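Long-range contacts in chitinase (Chromobacterium violaceum, PDB 4TXG), which probably binds chitin and hydrolyses its glycosidic bonds, as a family GH18 chitinase: residues Leu413-Lys418 / Gly724-Gly729; Ala420-Trp425 / Ile436-Thr441; Asn440-Tyr445 / Gly728-Asp733; Asn476-Ser481 / Asn558-Leu563. One frame throughout, in Å; residues are numbered along the deposited sequence.

The four contacts lie on one side of the chain's centre. They show how a single loop can tie together parts far apart in sequence. Residues 420-425, 436-441 and 440-445 follow one another between barrel strands 391-395 and 457-462; interactions 2 and 3 share N440 and T441, where helix 441-448 begins, and their centres are about 13 Å apart. Interactions 1 and 3, with centres about 8 Å apart, share G728 and G729 and join the GH18 region to the Chitinase C region. Interaction 4 belongs to the segment inserted after strand 457-462, with its centre about 14 Å from that of interaction 1. Loop 413-418 meets it through L413 and D416, so one loop links barrel, insertion and C-terminal part.

Interaction 1. Residues Leu413-Lys418 / Gly724-Gly729; sequences LYDDGK and GSNVGG. With CS (cesium ion), chain K.
The ring of Y414 lies flat not on another ring but on the peptide group between G728 and G729. G728 C stands 3.6 Å above the ring plane, over its centre, while G729 N is displaced toward the rim. G728 CA completes a CH-pi contact with the same ring. Since G729 has no side chain, Y414 CD1 comes within 3.4 Å of its CA, and the opposite face of the ring is covered by CG of L413. The glycines end a type II turn that runs from N726 to G729 and is closed by the bond from G729 N to N726 O.

Beside the ring the segments meet through backbone and methyl groups. V727 CA directs its hydrogen at D415 O in a nearly straight CH...O contact, 3.5 Å long. V727 CG2, set anti to its own carbonyl carbon, rests 3.7 Å from D416 C. Two waters stitch the backbones together: one accepts from D415 N and donates to N726 O, the other donates to D415 O and accepts from G728 N. D415 OD1 bonds to Y428 and OD2 takes G417 N in an Asx turn, while N726 ND2 bonds to G437 O. On the far side of the turn, V727 O binds a cesium ion at 3.1 Å.

This is a junction between the GH18 barrel and the Chitinase C region. Its chemistry implies that dispersion over a peptide face and bonds relayed by water, rather than direct strong bonds, hold the two backbones in place.

Interaction 2. Residues Ala420-Trp425 / Ile436-Thr441; sequences AELAFW and IGYLNT
L422 reaches from its helix into a corner formed by G437, Y438 and L439, and its side chain can be followed outward atom by atom. CB leaves the helix toward the loop, and the first torsion (chi1 -65°) sets CG anti to the carbonyl carbon. There CG lies 4.1 Å from L439 CD1. The two methyls then divide the work. CD1 goes to the backbone, 3.8 Å from G437 CA and 3.6 Å from Y438 N, a buried nitrogen for which the model offers no hydrogen-bond partner. CD2 turns to the side chains, standing 3.5 Å from Y438 CZ and equally near Y438 OH, and 4.0 Å from L439 CD1.

In the fold, this is one short helix, 420-424, packed against the loop that leads into the next, 441-448, within the excursion joining barrel strands 391-395 and 457-462. L439 is the centre of an inverse gamma turn, and N440, the N-cap residue that follows, sends ND2 to G437 O, a bond of 2.9 Å. That same carbonyl also accepts from N726. E421, the residue before L422, extends the contact: its chain, extended beyond CG, brings OE2 to 3.9 Å from L439 CD1, the two side chains crossing at about a right angle.

Interaction 3. Residues Asn440-Tyr445 / Gly728-Asp733; sequences NTDWAY and GGLKGD
D442 and L730 make the firm part of this contact, where the first turn of helix 441-448 faces the loop before strand 734-740. L730 N donates to D442 OD2 over 2.9 Å in an almost straight bond (174°), reaching the oxygen from above the carboxylate plane, 35° out of it. The torsion behind this is simple: CG of D442 is anti to its backbone N (chi1 -179°), which sends CG away from the helix toward the loop. The same oxygen also touches carbon, with L730 CB at 3.6 Å, and L730 CD1 lies against the helix backbone, 4.1 Å from W443 CA. W443 CD1 comes no nearer than 4.4 Å to L730 CD1, and its NE1 bonds to S702 O. A water reinforces the D442-L730 pair, donating to D442 OD1 and, at 2.7 Å, to L730 O.

Further along, water takes over from direct touch. Y445 OH and D733 OD1 are 4.4 Å apart, and a second water, lying in the plane of the Y445 ring at its edge, bridges them, 2.8 Å from Y445 OH and 2.7 Å from D733 OD1. D733 is partly exposed, and its OD2 makes a long, weak ion pair with R449.

Counting W591 NE1, which also donates to OD1, three donors grip the D442 carboxylate. Together with its place in the first helical turn, they would favour the ionised form and make D442 a fixed acceptor between the barrel helix and the Chitinase C region.

Interaction 4. Residues Asn476-Ser481 / Asn558-Leu563; sequences NGLWGS and NYNGAL
N476 and N558 carry the same first torsion (chi1 -76°), each placing CG anti to the carbonyl carbon, which brings the two CG atoms toward each other across the contact. N476 ND2 donates to N558 OD1 over a short 2.6 Å, in a bond bent to 146°. The side chains cross at about a right angle, with the amide planes 77° apart. The opposite end of the N558 amide is held too, since its ND2 bonds to Q556 O.

N558 lies on strand 556-560, an outermost strand of the antiparallel sheet within the segment between barrel strands 457-462 and 599-603, consistent with the small alpha+beta insertion known from many GH18 chitinases. Opposite it, residues G477-G480 form a type II turn with L478 and W479 at its corner positions. L478 and L563 reach toward each other tip to tip, CD2 to CD1 at 4.0 Å, while L478 CD2 also lies 3.9 Å from N560 ND2. L563 CD1 is also 4.0 Å from W479 CZ2, the two side chains sliding past each other in opposite directions. Over one face of that indole sits L478 CD1, and W479 NE1 bonds to D416 OD2. N560 OD1 accepts from L563 N at 3.0 Å, an Asx motif at the end of the strand.

Interaction 1. Residues Leu413-Lys418 / Gly724-Gly729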
loop_
_atom_site.group_PDB
_atom_site.type_symbol
_atom_site.label_atom_id
_atom_site.label_comp_id
_atom_site.label_asym_id
_atom_site.label_seq_id
_atom_site.Cartn_x
_atom_site.Cartn_y
_atom_site.Cartn_z
ATOM N N LEU A 413 -10.502 -3.302 -10.256
ATOM C CA LEU A 413 -10.907 -4.026 -9.047
ATOM C C LEU A 413 -10.675 -5.532 -9.198
ATOM O O LEU A 413 -10.182 -6.191 -8.281
ATOM C CB LEU A 413 -12.382 -3.772 -8.732
ATOM C CG LEU A 413 -12.963 -4.521 -7.531
ATOM C CD1 LEU A 413 -12.189 -4.195 -6.261
ATOM C CD2 LEU A 413 -14.440 -4.186 -7.360
ATOM N N TYR A 414 -11.063 -6.060 -10.356
ATOM C CA TYR A 414 -11.012 -7.496 -10.641
ATOM C C TYR A 414 -10.211 -7.837 -11.889
ATOM O O TYR A 414 -9.996 -6.995 -12.752
ATOM C CB TYR A 414 -12.419 -8.049 -10.874
ATOM C CG TYR A 414 -13.382 -8.033 -9.715
ATOM C CD1 TYR A 414 -12.988 -8.413 -8.437
ATOM C CD2 TYR A 414 -14.720 -7.704 -9.924
ATOM C CE1 TYR A 414 -13.892 -8.432 -7.390
ATOM C CE2 TYR A 414 -15.629 -7.713 -8.889
ATOM C CZ TYR A 414 -15.212 -8.085 -7.627
ATOM O OH TYR A 414 -16.127 -8.103 -6.603
ATOM N N ASP A 415 -9.827 -9.102 -11.994
ATOM C CA ASP A 415 -9.360 -9.678 -13.249
ATOM C C ASP A 415 -10.567 -9.950 -14.171
ATOM O O ASP A 415 -11.637 -10.320 -13.676
ATOM C CB ASP A 415 -8.603 -10.972 -12.972
ATOM C CG ASP A 415 -7.967 -11.549 -14.220
ATOM O OD1 ASP A 415 -6.893 -11.049 -14.617
ATOM O OD2 ASP A 415 -8.553 -12.481 -14.802
ATOM N N ASP A 416 -10.400 -9.761 -15.484
ATOM C CA ASP A 416 -11.461 -10.076 -16.460
ATOM C C ASP A 416 -11.006 -11.155 -17.443
ATOM O O ASP A 416 -11.690 -11.446 -18.430
ATOM C CB ASP A 416 -11.920 -8.807 -17.223
ATOM C CG ASP A 416 -10.875 -8.273 -18.227
ATOM O OD1 ASP A 416 -9.704 -8.710 -18.210
ATOM O OD2 ASP A 416 -11.235 -7.381 -19.038
ATOM N N GLY A 417 -9.854 -11.755 -17.165
ATOM C CA GLY A 417 -9.341 -12.830 -17.995
ATOM C C GLY A 417 -8.668 -12.330 -19.263
ATOM O O GLY A 417 -8.204 -13.127 -20.084
ATOM N N LYS A 418 -8.599 -11.011 -19.426
ATOM C CA LYS A 418 -8.131 -10.435 -20.693
ATOM C C LYS A 418 -7.028 -9.374 -20.543
ATOM O O LYS A 418 -6.762 -8.631 -21.487
ATOM C CB LYS A 418 -9.309 -9.813 -21.445
ATOM C CG LYS A 418 -10.399 -10.787 -21.862
ATOM C CD LYS A 418 -11.527 -10.043 -22.569
ATOM C CE LYS A 418 -12.869 -10.727 -22.379
ATOM N NZ LYS A 418 -13.313 -10.673 -20.955
ATOM N N GLY A 724 -11.046 -22.408 -9.563
ATOM C CA GLY A 724 -11.368 -21.885 -10.875
ATOM C C GLY A 724 -10.818 -20.493 -11.095
ATOM O O GLY A 724 -10.025 -19.985 -10.302
ATOM N N SER A 725 -11.253 -19.878 -12.187
ATOM C CA SER A 725 -10.839 -18.526 -12.535
ATOM C C SER A 725 -11.243 -17.517 -11.453
ATOM O O SER A 725 -12.204 -17.758 -10.717
ATOM C CB SER A 725 -11.452 -18.154 -13.883
ATOM O OG SER A 725 -11.767 -16.791 -13.957
ATOM N N ASN A 726 -10.507 -16.409 -11.339
ATOM C CA ASN A 726 -10.891 -15.354 -10.398
ATOM C C ASN A 726 -11.550 -14.178 -11.112
ATOM O O ASN A 726 -11.586 -13.064 -10.600
ATOM C CB ASN A 726 -9.696 -14.881 -9.545
ATOM C CG ASN A 726 -8.605 -14.174 -10.357
ATOM O OD1 ASN A 726 -8.358 -14.503 -11.514
ATOM N ND2 ASN A 726 -7.929 -13.214 -9.726
ATOM N N VAL A 727 -12.111 -14.431 -12.292
ATOM C CA VAL A 727 -12.960 -13.419 -12.911
ATOM C C VAL A 727 -14.148 -13.150 -11.989
ATOM O O VAL A 727 -14.808 -14.086 -11.517
ATOM C CB VAL A 727 -13.444 -13.856 -14.305
ATOM C CG1 VAL A 727 -14.530 -12.916 -14.814
ATOM C CG2 VAL A 727 -12.273 -13.897 -15.264
ATOM N N GLY A 728 -14.396 -11.875 -11.699
ATOM C CA GLY A 728 -15.467 -11.507 -10.789
ATOM C C GLY A 728 -15.040 -11.564 -9.336
ATOM O O GLY A 728 -15.863 -11.401 -8.425
ATOM N N GLY A 729 -13.752 -11.814 -9.117
ATOM C CA GLY A 729 -13.168 -11.792 -7.784
ATOM C C GLY A 729 -12.834 -13.160 -7.224
ATOM O O GLY A 729 -13.454 -14.154 -7.588
HETATM CS CS CS K . -17.280 -15.964 -12.005
HETATM O O HOH W 1 -10.517 -10.794 -9.817
HETATM O O HOH W 2 -14.238 -9.570 -13.415
HETATM O O HOH W 3 -14.957 -17.788 -11.964
HETATM O O HOH W 4 -15.479 -15.175 -9.056
#

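Interaction 2. Residues Ala420-Trp425 / Ile436-Thr441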
loop_
_atom_site.group_PDB
_atom_site.type_symbol
_atom_site.label_atom_id
_atom_site.label_comp_id
_atom_site.label_asym_id
_atom_site.label_seq_id
_atom_site.Cartn_x
_atom_site.Cartn_y
_atom_site.Cartn_z
ATOM N N ALA A 420 -3.954 -7.610 -21.080
ATOM C CA ALA A 420 -3.069 -7.821 -22.223
ATOM C C ALA A 420 -1.630 -8.109 -21.794
ATOM O O ALA A 420 -0.886 -8.803 -22.496
ATOM C CB ALA A 420 -3.110 -6.610 -23.151
ATOM N N GLU A 421 -1.235 -7.573 -20.641
ATOM C CA GLU A 421 0.110 -7.811 -20.128
ATOM C C GLU A 421 0.239 -9.242 -19.622
ATOM O O GLU A 421 1.204 -9.944 -19.941
ATOM C CB GLU A 421 0.453 -6.819 -19.016
ATOM C CG GLU A 421 1.879 -6.936 -18.511
ATOM C CD GLU A 421 2.305 -5.755 -17.658
ATOM O OE1 GLU A 421 3.485 -5.724 -17.246
ATOM O OE2 GLU A 421 1.477 -4.851 -17.404
ATOM N N LEU A 422 -0.741 -9.675 -18.836
ATOM C CA LEU A 422 -0.767 -11.046 -18.336
ATOM C C LEU A 422 -0.834 -12.055 -19.479
ATOM O O LEU A 422 -0.185 -13.098 -19.423
ATOM C CB LEU A 422 -1.947 -11.241 -17.372
ATOM C CG LEU A 422 -1.834 -10.418 -16.086
ATOM C CD1 LEU A 422 -2.937 -10.818 -15.100
ATOM C CD2 LEU A 422 -0.472 -10.595 -15.455
ATOM N N ALA A 423 -1.597 -11.743 -20.525
ATOM C CA ALA A 423 -1.677 -12.625 -21.682
ATOM C C ALA A 423 -0.317 -12.722 -22.377
ATOM O O ALA A 423 0.099 -13.803 -22.811
ATOM C CB ALA A 423 -2.745 -12.139 -22.660
ATOM N N PHE A 424 0.385 -11.602 -22.464
ATOM C CA PHE A 424 1.670 -11.595 -23.154
ATOM C C PHE A 424 2.689 -12.478 -22.432
ATOM O O PHE A 424 3.547 -13.099 -23.074
ATOM C CB PHE A 424 2.202 -10.170 -23.282
ATOM C CG PHE A 424 3.458 -10.068 -24.100
ATOM C CD1 PHE A 424 3.409 -10.229 -25.471
ATOM C CD2 PHE A 424 4.674 -9.802 -23.498
ATOM C CE1 PHE A 424 4.560 -10.134 -26.234
ATOM C CE2 PHE A 424 5.833 -9.709 -24.261
ATOM C CZ PHE A 424 5.765 -9.873 -25.622
ATOM N N TRP A 425 2.584 -12.546 -21.105
ATOM C CA TRP A 425 3.508 -13.372 -20.317
ATOM C C TRP A 425 2.997 -14.790 -20.083
ATOM O O TRP A 425 3.598 -15.538 -19.307
ATOM C CB TRP A 425 3.802 -12.737 -18.954
ATOM C CG TRP A 425 4.324 -11.335 -18.994
ATOM C CD1 TRP A 425 3.829 -10.265 -18.303
ATOM C CD2 TRP A 425 5.430 -10.839 -19.762
ATOM N NE1 TRP A 425 4.559 -9.139 -18.590
ATOM C CE2 TRP A 425 5.544 -9.462 -19.483
ATOM C CE3 TRP A 425 6.333 -11.422 -20.654
ATOM C CZ2 TRP A 425 6.522 -8.663 -20.068
ATOM C CZ3 TRP A 425 7.308 -10.627 -21.230
ATOM C CH2 TRP A 425 7.392 -9.260 -20.937
ATOM N N ILE A 436 -5.725 -17.767 -12.258
ATOM C CA ILE A 436 -5.725 -16.595 -11.399
ATOM C C ILE A 436 -4.942 -15.469 -12.058
ATOM O O ILE A 436 -3.748 -15.610 -12.309
ATOM C CB ILE A 436 -5.122 -16.916 -10.027
ATOM C CG1 ILE A 436 -6.008 -17.958 -9.319
ATOM C CG2 ILE A 436 -4.975 -15.639 -9.182
ATOM C CD1 ILE A 436 -5.608 -18.244 -7.898
ATOM N N GLY A 437 -5.619 -14.361 -12.355
ATOM C CA GLY A 437 -4.942 -13.162 -12.838
ATOM C C GLY A 437 -4.734 -12.197 -11.681
ATOM O O GLY A 437 -5.641 -12.019 -10.880
ATOM N N TYR A 438 -3.563 -11.563 -11.586
ATOM C CA TYR A 438 -3.207 -10.885 -10.333
ATOM C C TYR A 438 -3.077 -9.362 -10.382
ATOM O O TYR A 438 -2.847 -8.746 -9.343
ATOM C CB TYR A 438 -1.895 -11.460 -9.781
ATOM C CG TYR A 438 -0.752 -11.398 -10.759
ATOM C CD1 TYR A 438 0.041 -10.259 -10.863
ATOM C CD2 TYR A 438 -0.479 -12.472 -11.593
ATOM C CE1 TYR A 438 1.080 -10.199 -11.775
ATOM C CE2 TYR A 438 0.560 -12.421 -12.497
ATOM C CZ TYR A 438 1.333 -11.290 -12.583
ATOM O OH TYR A 438 2.362 -11.251 -13.495
ATOM N N LEU A 439 -3.218 -8.746 -11.556
ATOM C CA LEU A 439 -3.053 -7.293 -11.657
ATOM C C LEU A 439 -4.359 -6.579 -11.327
ATOM O O LEU A 439 -4.958 -5.912 -12.177
ATOM C CB LEU A 439 -2.566 -6.884 -13.059
ATOM C CG LEU A 439 -1.091 -7.160 -13.365
ATOM C CD1 LEU A 439 -0.718 -6.664 -14.754
ATOM C CD2 LEU A 439 -0.203 -6.510 -12.304
ATOM N N ASN A 440 -4.806 -6.724 -10.089
ATOM C CA ASN A 440 -6.068 -6.120 -9.691
ATOM C C ASN A 440 -6.150 -5.972 -8.182
ATOM O O ASN A 440 -5.449 -6.654 -7.442
ATOM C CB ASN A 440 -7.250 -6.949 -10.219
ATOM C CG ASN A 440 -7.198 -8.399 -9.754
ATOM O OD1 ASN A 440 -7.694 -8.728 -8.680
ATOM N ND2 ASN A 440 -6.587 -9.270 -10.558
ATOM N N THR A 441 -7.005 -5.052 -7.751
ATOM C CA THR A 441 -7.164 -4.686 -6.348
ATOM C C THR A 441 -7.574 -5.874 -5.485
ATOM O O THR A 441 -7.047 -6.070 -4.382
ATOM C CB THR A 441 -8.215 -3.561 -6.231
ATOM O OG1 THR A 441 -7.774 -2.446 -7.019
ATOM C CG2 THR A 441 -8.405 -3.109 -4.780
#

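Interaction 3. Residues Asn440-Tyr445 / Gly728-Asp733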
loop_
_atom_site.group_PDB
_atom_site.type_symbol
_atom_site.label_atom_id
_atom_site.label_comp_id
_atom_site.label_asym_id
_atom_site.label_seq_id
_atom_site.Cartn_x
_atom_site.Cartn_y
_atom_site.Cartn_z
ATOM N N ASN A 440 -4.806 -6.724 -10.089
ATOM C CA ASN A 440 -6.068 -6.120 -9.691
ATOM C C ASN A 440 -6.150 -5.972 -8.182
ATOM O O ASN A 440 -5.449 -6.654 -7.442
ATOM C CB ASN A 440 -7.250 -6.949 -10.219
ATOM C CG ASN A 440 -7.198 -8.399 -9.754
ATOM O OD1 ASN A 440 -7.694 -8.728 -8.680
ATOM N ND2 ASN A 440 -6.587 -9.270 -10.558
ATOM N N THR A 441 -7.005 -5.052 -7.751
ATOM C CA THR A 441 -7.164 -4.686 -6.348
ATOM C C THR A 441 -7.574 -5.874 -5.485
ATOM O O THR A 441 -7.047 -6.070 -4.382
ATOM C CB THR A 441 -8.215 -3.561 -6.231
ATOM O OG1 THR A 441 -7.774 -2.446 -7.019
ATOM C CG2 THR A 441 -8.405 -3.109 -4.780
ATOM N N ASP A 442 -8.494 -6.677 -6.007
ATOM C CA ASP A 442 -9.024 -7.830 -5.277
ATOM C C ASP A 442 -7.901 -8.820 -4.971
ATOM O O ASP A 442 -7.836 -9.357 -3.856
ATOM C CB ASP A 442 -10.148 -8.495 -6.089
ATOM C CG ASP A 442 -10.768 -9.689 -5.389
ATOM O OD1 ASP A 442 -11.728 -9.510 -4.604
ATOM O OD2 ASP A 442 -10.315 -10.825 -5.650
ATOM N N TRP A 443 -7.002 -9.036 -5.935
ATOM C CA TRP A 443 -5.915 -10.001 -5.733
ATOM C C TRP A 443 -4.970 -9.488 -4.652
ATOM O O TRP A 443 -4.571 -10.233 -3.747
ATOM C CB TRP A 443 -5.131 -10.271 -7.036
ATOM C CG TRP A 443 -4.002 -11.252 -6.807
ATOM C CD1 TRP A 443 -4.056 -12.611 -6.926
ATOM C CD2 TRP A 443 -2.673 -10.939 -6.369
ATOM N NE1 TRP A 443 -2.834 -13.166 -6.603
ATOM C CE2 TRP A 443 -1.967 -12.157 -6.260
ATOM C CE3 TRP A 443 -2.005 -9.739 -6.077
ATOM C CZ2 TRP A 443 -0.630 -12.218 -5.860
ATOM C CZ3 TRP A 443 -0.675 -9.795 -5.669
ATOM C CH2 TRP A 443 0.001 -11.032 -5.565
ATOM N N ALA A 444 -4.617 -8.207 -4.743
ATOM C CA ALA A 444 -3.700 -7.601 -3.778
ATOM C C ALA A 444 -4.264 -7.637 -2.359
ATOM O O ALA A 444 -3.543 -7.913 -1.403
ATOM C CB ALA A 444 -3.381 -6.168 -4.185
ATOM N N TYR A 445 -5.551 -7.326 -2.211
ATOM C CA TYR A 445 -6.189 -7.429 -0.903
ATOM C C TYR A 445 -6.020 -8.844 -0.346
ATOM O O TYR A 445 -5.634 -9.048 0.815
ATOM C CB TYR A 445 -7.676 -7.073 -0.996
ATOM C CG TYR A 445 -8.482 -7.576 0.179
ATOM C CD1 TYR A 445 -8.400 -6.953 1.426
ATOM C CD2 TYR A 445 -9.315 -8.679 0.046
ATOM C CE1 TYR A 445 -9.131 -7.422 2.506
ATOM C CE2 TYR A 445 -10.053 -9.146 1.125
ATOM C CZ TYR A 445 -9.951 -8.521 2.344
ATOM O OH TYR A 445 -10.681 -9.002 3.417
ATOM N N GLY A 728 -14.396 -11.875 -11.699
ATOM C CA GLY A 728 -15.467 -11.507 -10.789
ATOM C C GLY A 728 -15.040 -11.564 -9.336
ATOM O O GLY A 728 -15.863 -11.401 -8.425
ATOM N N GLY A 729 -13.752 -11.814 -9.117
ATOM C CA GLY A 729 -13.168 -11.792 -7.784
ATOM C C GLY A 729 -12.834 -13.160 -7.224
ATOM O O GLY A 729 -13.454 -14.154 -7.588
ATOM N N LEU A 730 -11.843 -13.216 -6.334
ATOM C CA LEU A 730 -11.548 -14.449 -5.615
ATOM C C LEU A 730 -12.735 -14.798 -4.713
ATOM O O LEU A 730 -13.356 -13.905 -4.144
ATOM C CB LEU A 730 -10.259 -14.293 -4.806
ATOM C CG LEU A 730 -9.008 -14.265 -5.694
ATOM C CD1 LEU A 730 -7.825 -13.592 -4.977
ATOM C CD2 LEU A 730 -8.663 -15.686 -6.111
ATOM N N LYS A 731 -13.056 -16.087 -4.588
ATOM C CA LYS A 731 -14.319 -16.492 -3.970
ATOM C C LYS A 731 -14.229 -16.763 -2.473
ATOM O O LYS A 731 -15.229 -17.117 -1.841
ATOM C CB LYS A 731 -14.871 -17.734 -4.677
ATOM C CG LYS A 731 -15.246 -17.494 -6.132
ATOM C CD LYS A 731 -15.390 -18.822 -6.863
ATOM C CE LYS A 731 -15.454 -18.632 -8.374
ATOM N NZ LYS A 731 -15.246 -19.931 -9.081
ATOM N N GLY A 732 -13.041 -16.603 -1.909
ATOM C CA GLY A 732 -12.838 -16.773 -0.482
ATOM C C GLY A 732 -11.502 -16.186 -0.067
ATOM O O GLY A 732 -10.713 -15.783 -0.919
ATOM N N ASP A 733 -11.256 -16.141 1.241
ATOM C CA ASP A 733 -10.013 -15.604 1.798
ATOM C C ASP A 733 -8.862 -16.617 1.820
ATOM O O ASP A 733 -7.714 -16.266 1.522
ATOM C CB ASP A 733 -10.236 -15.112 3.234
ATOM C CG ASP A 733 -11.113 -13.874 3.315
ATOM O OD1 ASP A 733 -11.330 -13.206 2.283
ATOM O OD2 ASP A 733 -11.570 -13.552 4.436
HETATM O O HOH W 5 -12.793 -11.375 -3.310
HETATM O O HOH W 6 -12.615 -10.831 2.721
#

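Interaction 4. Residues Asn476-Ser481 / Asn558-Leu563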
loop_
_atom_site.group_PDB
_atom_site.type_symbol
_atom_site.label_atom_id
_atom_site.label_comp_id
_atom_site.label_asym_id
_atom_site.label_seq_id
_atom_site.Cartn_x
_atom_site.Cartn_y
_atom_site.Cartn_z
ATOM N N ASN A 476 -12.212 0.101 -27.966
ATOM C CA ASN A 476 -12.150 1.470 -27.455
ATOM C C ASN A 476 -10.867 1.683 -26.642
ATOM O O ASN A 476 -10.876 2.313 -25.583
ATOM C CB ASN A 476 -13.393 1.806 -26.615
ATOM C CG ASN A 476 -14.625 2.061 -27.473
ATOM O OD1 ASN A 476 -14.520 2.256 -28.681
ATOM N ND2 ASN A 476 -15.794 2.081 -26.849
ATOM N N GLY A 477 -9.760 1.145 -27.156
ATOM C CA GLY A 477 -8.460 1.286 -26.522
ATOM C C GLY A 477 -8.130 0.262 -25.447
ATOM O O GLY A 477 -6.955 0.030 -25.144
ATOM N N LEU A 478 -9.154 -0.342 -24.854
ATOM C CA LEU A 478 -8.940 -1.257 -23.730
ATOM C C LEU A 478 -8.191 -2.510 -24.165
ATOM O O LEU A 478 -8.623 -3.204 -25.078
ATOM C CB LEU A 478 -10.272 -1.656 -23.089
ATOM C CG LEU A 478 -10.164 -2.601 -21.888
ATOM C CD1 LEU A 478 -9.531 -1.876 -20.695
ATOM C CD2 LEU A 478 -11.541 -3.142 -21.517
ATOM N N TRP A 479 -7.076 -2.782 -23.486
ATOM C CA TRP A 479 -6.186 -3.907 -23.782
ATOM C C TRP A 479 -5.567 -3.772 -25.168
ATOM O O TRP A 479 -5.165 -4.762 -25.785
ATOM C CB TRP A 479 -6.904 -5.260 -23.647
ATOM C CG TRP A 479 -7.553 -5.495 -22.297
ATOM C CD1 TRP A 479 -8.805 -6.005 -22.077
ATOM C CD2 TRP A 479 -6.998 -5.227 -20.995
ATOM N NE1 TRP A 479 -9.060 -6.072 -20.731
ATOM C CE2 TRP A 479 -7.967 -5.608 -20.042
ATOM C CE3 TRP A 479 -5.778 -4.705 -20.541
ATOM C CZ2 TRP A 479 -7.760 -5.481 -18.669
ATOM C CZ3 TRP A 479 -5.576 -4.583 -19.165
ATOM C CH2 TRP A 479 -6.562 -4.972 -18.253
ATOM N N GLY A 480 -5.468 -2.532 -25.634
ATOM C CA GLY A 480 -4.726 -2.227 -26.838
ATOM C C GLY A 480 -3.246 -2.065 -26.554
ATOM O O GLY A 480 -2.762 -2.406 -25.470
ATOM N N SER A 481 -2.527 -1.539 -27.536
ATOM C CA SER A 481 -1.081 -1.411 -27.447
ATOM C C SER A 481 -0.630 -0.031 -27.887
ATOM O O SER A 481 -1.134 0.519 -28.865
ATOM C CB SER A 481 -0.394 -2.475 -28.306
ATOM O OG SER A 481 1.008 -2.276 -28.310
ATOM N N ASN A 558 -16.178 5.461 -21.200
ATOM C CA ASN A 558 -16.470 4.042 -21.263
ATOM C C ASN A 558 -16.457 3.480 -19.860
ATOM O O ASN A 558 -15.803 4.028 -18.981
ATOM C CB ASN A 558 -15.433 3.310 -22.115
ATOM C CG ASN A 558 -15.635 3.526 -23.593
ATOM O OD1 ASN A 558 -16.062 2.616 -24.306
ATOM N ND2 ASN A 558 -15.342 4.732 -24.065
ATOM N N TYR A 559 -17.172 2.385 -19.639
ATOM C CA TYR A 559 -17.097 1.731 -18.337
ATOM C C TYR A 559 -17.153 0.232 -18.521
ATOM O O TYR A 559 -17.933 -0.279 -19.326
ATOM C CB TYR A 559 -18.232 2.188 -17.412
ATOM C CG TYR A 559 -18.017 1.784 -15.961
ATOM C CD1 TYR A 559 -17.233 2.561 -15.124
ATOM C CD2 TYR A 559 -18.593 0.633 -15.435
ATOM C CE1 TYR A 559 -17.017 2.212 -13.796
ATOM C CE2 TYR A 559 -18.378 0.267 -14.100
ATOM C CZ TYR A 559 -17.594 1.068 -13.291
ATOM O OH TYR A 559 -17.374 0.737 -11.971
ATOM N N ASN A 560 -16.321 -0.474 -17.768
ATOM C CA ASN A 560 -16.337 -1.924 -17.778
ATOM C C ASN A 560 -16.611 -2.428 -16.360
ATOM O O ASN A 560 -15.771 -2.277 -15.475
ATOM C CB ASN A 560 -15.001 -2.451 -18.325
ATOM C CG ASN A 560 -14.959 -3.961 -18.440
ATOM O OD1 ASN A 560 -15.158 -4.674 -17.464
ATOM N ND2 ASN A 560 -14.682 -4.453 -19.642
ATOM N N GLY A 561 -17.791 -3.010 -16.144
ATOM C CA GLY A 561 -18.185 -3.455 -14.813
ATOM C C GLY A 561 -17.433 -4.680 -14.313
ATOM O O GLY A 561 -17.348 -4.913 -13.106
ATOM N N ALA A 562 -16.897 -5.475 -15.234
ATOM C CA ALA A 562 -16.087 -6.628 -14.845
ATOM C C ALA A 562 -14.789 -6.162 -14.199
ATOM O O ALA A 562 -14.229 -6.833 -13.333
ATOM C CB ALA A 562 -15.806 -7.520 -16.063
ATOM N N LEU A 563 -14.320 -4.989 -14.616
ATOM C CA LEU A 563 -13.077 -4.424 -14.104
ATOM C C LEU A 563 -13.307 -3.340 -13.051
ATOM O O LEU A 563 -12.375 -2.936 -12.366
ATOM C CB LEU A 563 -12.262 -3.828 -15.259
ATOM C CG LEU A 563 -11.795 -4.800 -16.344
ATOM C CD1 LEU A 563 -11.325 -4.059 -17.600
ATOM C CD2 LEU A 563 -10.689 -5.676 -15.774
#